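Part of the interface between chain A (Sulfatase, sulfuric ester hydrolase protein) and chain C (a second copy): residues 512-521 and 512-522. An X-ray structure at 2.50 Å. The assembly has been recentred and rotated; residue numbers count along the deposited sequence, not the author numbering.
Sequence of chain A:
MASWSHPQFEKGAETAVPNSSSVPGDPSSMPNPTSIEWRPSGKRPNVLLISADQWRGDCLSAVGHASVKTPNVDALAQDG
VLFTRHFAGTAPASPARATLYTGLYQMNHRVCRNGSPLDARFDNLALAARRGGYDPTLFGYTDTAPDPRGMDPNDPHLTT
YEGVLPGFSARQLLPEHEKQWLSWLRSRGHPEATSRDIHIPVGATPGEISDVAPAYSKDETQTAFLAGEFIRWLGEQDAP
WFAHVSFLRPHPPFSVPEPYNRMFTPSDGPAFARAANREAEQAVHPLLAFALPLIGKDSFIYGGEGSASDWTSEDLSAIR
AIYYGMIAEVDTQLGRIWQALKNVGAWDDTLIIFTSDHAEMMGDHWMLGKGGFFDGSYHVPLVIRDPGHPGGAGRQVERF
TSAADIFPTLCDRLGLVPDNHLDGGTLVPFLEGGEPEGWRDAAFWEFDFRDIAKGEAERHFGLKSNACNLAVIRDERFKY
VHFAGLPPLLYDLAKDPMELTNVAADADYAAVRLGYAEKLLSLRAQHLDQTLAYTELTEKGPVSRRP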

# COMPACT_ATOMS: atom_id res chain seq x y z
N VAL A 512 15.34 -6.70 -20.64
CA VAL A 512 14.19 -7.55 -20.28
C VAL A 512 13.97 -7.34 -18.76
O VAL A 512 12.85 -6.98 -18.35
CB VAL A 512 14.43 -9.05 -20.64
CG1 VAL A 512 13.37 -9.97 -20.02
CG2 VAL A 512 14.52 -9.24 -22.15
N ARG A 513 15.06 -7.48 -17.95
CA ARG A 513 15.04 -7.24 -16.51
C ARG A 513 14.53 -5.83 -16.17
O ARG A 513 13.65 -5.70 -15.31
CB ARG A 513 16.43 -7.46 -15.92
CG ARG A 513 16.44 -7.28 -14.41
CD ARG A 513 17.71 -7.83 -13.85
NE ARG A 513 18.06 -7.19 -12.59
CZ ARG A 513 19.20 -7.40 -11.95
NH1 ARG A 513 20.12 -8.22 -12.45
NH2 ARG A 513 19.44 -6.78 -10.80
N LEU A 514 15.03 -4.78 -16.88
CA LEU A 514 14.59 -3.40 -16.67
C LEU A 514 13.11 -3.20 -17.00
O LEU A 514 12.40 -2.47 -16.27
CB LEU A 514 15.46 -2.41 -17.46
CG LEU A 514 15.01 -0.96 -17.42
CD1 LEU A 514 15.14 -0.38 -15.99
CD2 LEU A 514 15.72 -0.11 -18.48
N GLY A 515 12.64 -3.85 -18.06
CA GLY A 515 11.26 -3.76 -18.51
C GLY A 515 10.28 -4.33 -17.49
O GLY A 515 9.26 -3.71 -17.22
N TYR A 516 10.61 -5.50 -16.92
CA TYR A 516 9.77 -6.16 -15.92
C TYR A 516 9.81 -5.45 -14.56
O TYR A 516 8.79 -5.45 -13.85
CB TYR A 516 10.07 -7.66 -15.80
CG TYR A 516 9.49 -8.43 -16.96
CD1 TYR A 516 8.15 -8.78 -16.98
CD2 TYR A 516 10.27 -8.74 -18.07
CE1 TYR A 516 7.59 -9.43 -18.09
CE2 TYR A 516 9.72 -9.39 -19.18
CZ TYR A 516 8.38 -9.73 -19.18
OH TYR A 516 7.87 -10.39 -20.26
N ALA A 517 10.94 -4.82 -14.22
CA ALA A 517 11.11 -4.06 -12.98
C ALA A 517 10.21 -2.84 -13.01
O ALA A 517 9.52 -2.56 -12.01
CB ALA A 517 12.58 -3.64 -12.81
N GLU A 518 10.18 -2.13 -14.17
CA GLU A 518 9.34 -0.93 -14.36
C GLU A 518 7.86 -1.27 -14.50
O GLU A 518 7.01 -0.50 -14.03
CB GLU A 518 9.86 -0.06 -15.51
CG GLU A 518 11.23 0.51 -15.20
CD GLU A 518 11.78 1.50 -16.19
OE1 GLU A 518 11.51 1.35 -17.40
OE2 GLU A 518 12.49 2.43 -15.74
N LYS A 519 7.56 -2.44 -15.06
CA LYS A 519 6.19 -2.94 -15.19
C LYS A 519 5.67 -3.25 -13.77
O LYS A 519 4.56 -2.84 -13.42
CB LYS A 519 6.18 -4.18 -16.13
CG LYS A 519 4.92 -5.02 -16.13
CD LYS A 519 3.68 -4.49 -16.86
CE LYS A 519 2.61 -5.56 -17.00
NZ LYS A 519 2.48 -6.06 -18.39
N LEU A 520 6.49 -3.93 -12.95
CA LEU A 520 6.14 -4.21 -11.56
C LEU A 520 5.98 -2.87 -10.77
O LEU A 520 5.02 -2.72 -10.01
CB LEU A 520 7.16 -5.14 -10.94
CG LEU A 520 6.84 -5.56 -9.50
CD1 LEU A 520 5.47 -6.29 -9.41
CD2 LEU A 520 7.96 -6.35 -8.92
N LEU A 521 6.83 -1.88 -11.06
CA LEU A 521 6.70 -0.56 -10.45
C LEU A 521 5.34 0.11 -10.76
O LEU A 521 4.72 0.72 -9.89
CB LEU A 521 7.88 0.33 -10.89
CG LEU A 521 9.17 0.27 -10.07
CD1 LEU A 521 10.29 1.02 -10.77
CD2 LEU A 521 8.94 0.88 -8.69
N VAL C 512 22.39 1.91 -14.20
CA VAL C 512 22.07 2.94 -13.19
C VAL C 512 20.53 2.98 -13.09
O VAL C 512 19.99 2.87 -11.98
CB VAL C 512 22.66 4.34 -13.58
CG1 VAL C 512 22.11 5.46 -12.66
CG2 VAL C 512 24.19 4.30 -13.58
N ARG C 513 19.84 3.08 -14.25
CA ARG C 513 18.37 3.08 -14.35
C ARG C 513 17.79 1.83 -13.70
O ARG C 513 16.86 1.96 -12.89
CB ARG C 513 17.92 3.19 -15.81
CG ARG C 513 16.40 3.21 -15.96
CD ARG C 513 16.01 3.68 -17.31
NE ARG C 513 14.70 3.19 -17.70
CZ ARG C 513 14.20 3.27 -18.92
NH1 ARG C 513 14.92 3.79 -19.90
NH2 ARG C 513 12.99 2.81 -19.18
N LEU C 514 18.34 0.64 -14.02
CA LEU C 514 17.89 -0.62 -13.44
C LEU C 514 18.09 -0.66 -11.91
O LEU C 514 17.22 -1.17 -11.20
CB LEU C 514 18.57 -1.83 -14.13
CG LEU C 514 18.30 -3.20 -13.50
CD1 LEU C 514 16.83 -3.58 -13.61
CD2 LEU C 514 19.14 -4.24 -14.15
N GLY C 515 19.23 -0.13 -11.43
CA GLY C 515 19.56 -0.08 -10.01
C GLY C 515 18.56 0.71 -9.20
O GLY C 515 18.13 0.26 -8.13
N TYR C 516 18.20 1.92 -9.70
CA TYR C 516 17.23 2.79 -9.05
C TYR C 516 15.79 2.26 -9.13
O TYR C 516 15.02 2.47 -8.18
CB TYR C 516 17.34 4.23 -9.55
CG TYR C 516 18.55 4.92 -8.96
CD1 TYR C 516 18.52 5.44 -7.67
CD2 TYR C 516 19.76 4.96 -9.65
CE1 TYR C 516 19.66 6.01 -7.10
CE2 TYR C 516 20.91 5.50 -9.08
CZ TYR C 516 20.85 6.03 -7.81
OH TYR C 516 21.97 6.60 -7.27
N ALA C 517 15.44 1.54 -10.21
CA ALA C 517 14.12 0.93 -10.39
C ALA C 517 13.92 -0.18 -9.35
O ALA C 517 12.86 -0.29 -8.74
CB ALA C 517 13.99 0.37 -11.81
N GLU C 518 14.97 -0.98 -9.10
CA GLU C 518 14.92 -2.07 -8.12
C GLU C 518 15.01 -1.57 -6.69
O GLU C 518 14.47 -2.19 -5.77
CB GLU C 518 15.97 -3.13 -8.44
CG GLU C 518 15.68 -3.85 -9.74
CD GLU C 518 16.59 -5.01 -10.07
OE1 GLU C 518 17.79 -4.93 -9.75
OE2 GLU C 518 16.10 -6.02 -10.63
N LYS C 519 15.67 -0.42 -6.49
CA LYS C 519 15.78 0.25 -5.18
C LYS C 519 14.38 0.75 -4.81
O LYS C 519 13.90 0.51 -3.71
CB LYS C 519 16.78 1.43 -5.26
CG LYS C 519 18.05 1.31 -4.39
CD LYS C 519 19.13 2.39 -4.64
CE LYS C 519 20.11 2.15 -5.82
NZ LYS C 519 21.52 2.56 -5.52
N LEU C 520 13.69 1.37 -5.77
CA LEU C 520 12.33 1.86 -5.60
C LEU C 520 11.36 0.71 -5.35
O LEU C 520 10.48 0.83 -4.48
CB LEU C 520 11.92 2.69 -6.81
CG LEU C 520 10.64 3.48 -6.70
CD1 LEU C 520 10.54 4.20 -5.37
CD2 LEU C 520 10.43 4.39 -7.93
N LEU C 521 11.57 -0.42 -6.01
CA LEU C 521 10.79 -1.62 -5.79
C LEU C 521 10.90 -2.13 -4.34
O LEU C 521 9.90 -2.53 -3.77
CB LEU C 521 11.20 -2.71 -6.81
CG LEU C 521 10.52 -2.65 -8.23
CD1 LEU C 521 11.19 -3.57 -9.21
CD2 LEU C 521 9.04 -2.99 -8.16
N SER C 522 12.12 -2.09 -3.73
CA SER C 522 12.36 -2.49 -2.33
C SER C 522 11.66 -1.48 -1.38
O SER C 522 11.00 -1.89 -0.42
CB SER C 522 13.85 -2.58 -2.04
OG SER C 522 14.47 -3.67 -2.71

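When a helix packs against its own copy, each contact away from the symmetry axis tends to occur twice, and residues near the axis meet their own counterparts. The pairing of these two helices, which run in broadly the same direction at 33° with their axes 9.4 Å apart at closest approach, illustrates the principle over 659 Å² of buried surface.

Leu A521 and Leu C521 cover the most, 84 Å² each. Both point toward the partner helix and meet directly, CG of Leu A521 lying 3.7 Å from CG of Leu C521. The branched end of each leucine extends this contact in two directions: CD1 of Leu A521 reaches back to CB of Ala C517 at 3.9 Å, while its CD2 lies 3.7 Å from CG of Leu C520, and the equivalent set is made by Leu C521.

One turn earlier, the small side chain of alanine fits a hole in the partner helix. Ala A517 sits as a knob among Leu C514, Ala C517, Glu C518 and Leu C521, and Ala C517 is received in the same way; their CB atoms are 4.4 Å apart.

Leu A514 and Leu C514 come next in area. Their CA-to-CB bonds point sideways, but the side-chain ends turn inward, so that CD1 of Leu A514 comes within 3.8 Å of CA of Leu C514. Each also supports a polar pair: CD2 of Leu C514 lies over one face of the Arg A513 guanidinium, 3.5 Å from its NE. This leaves the guanidinium edge free for Glu C518, in a two-pronged salt bridge with hydrogen bonds from Arg A513 NH2 to Glu C518 OE1 (2.7 Å) and from Arg A513 NE to Glu C518 OE2 (3.0 Å). Arg C513, extended through three t rotamers like its counterpart, grips Glu A518 equivalently. Charge complementarity thus flanks an apolar centre.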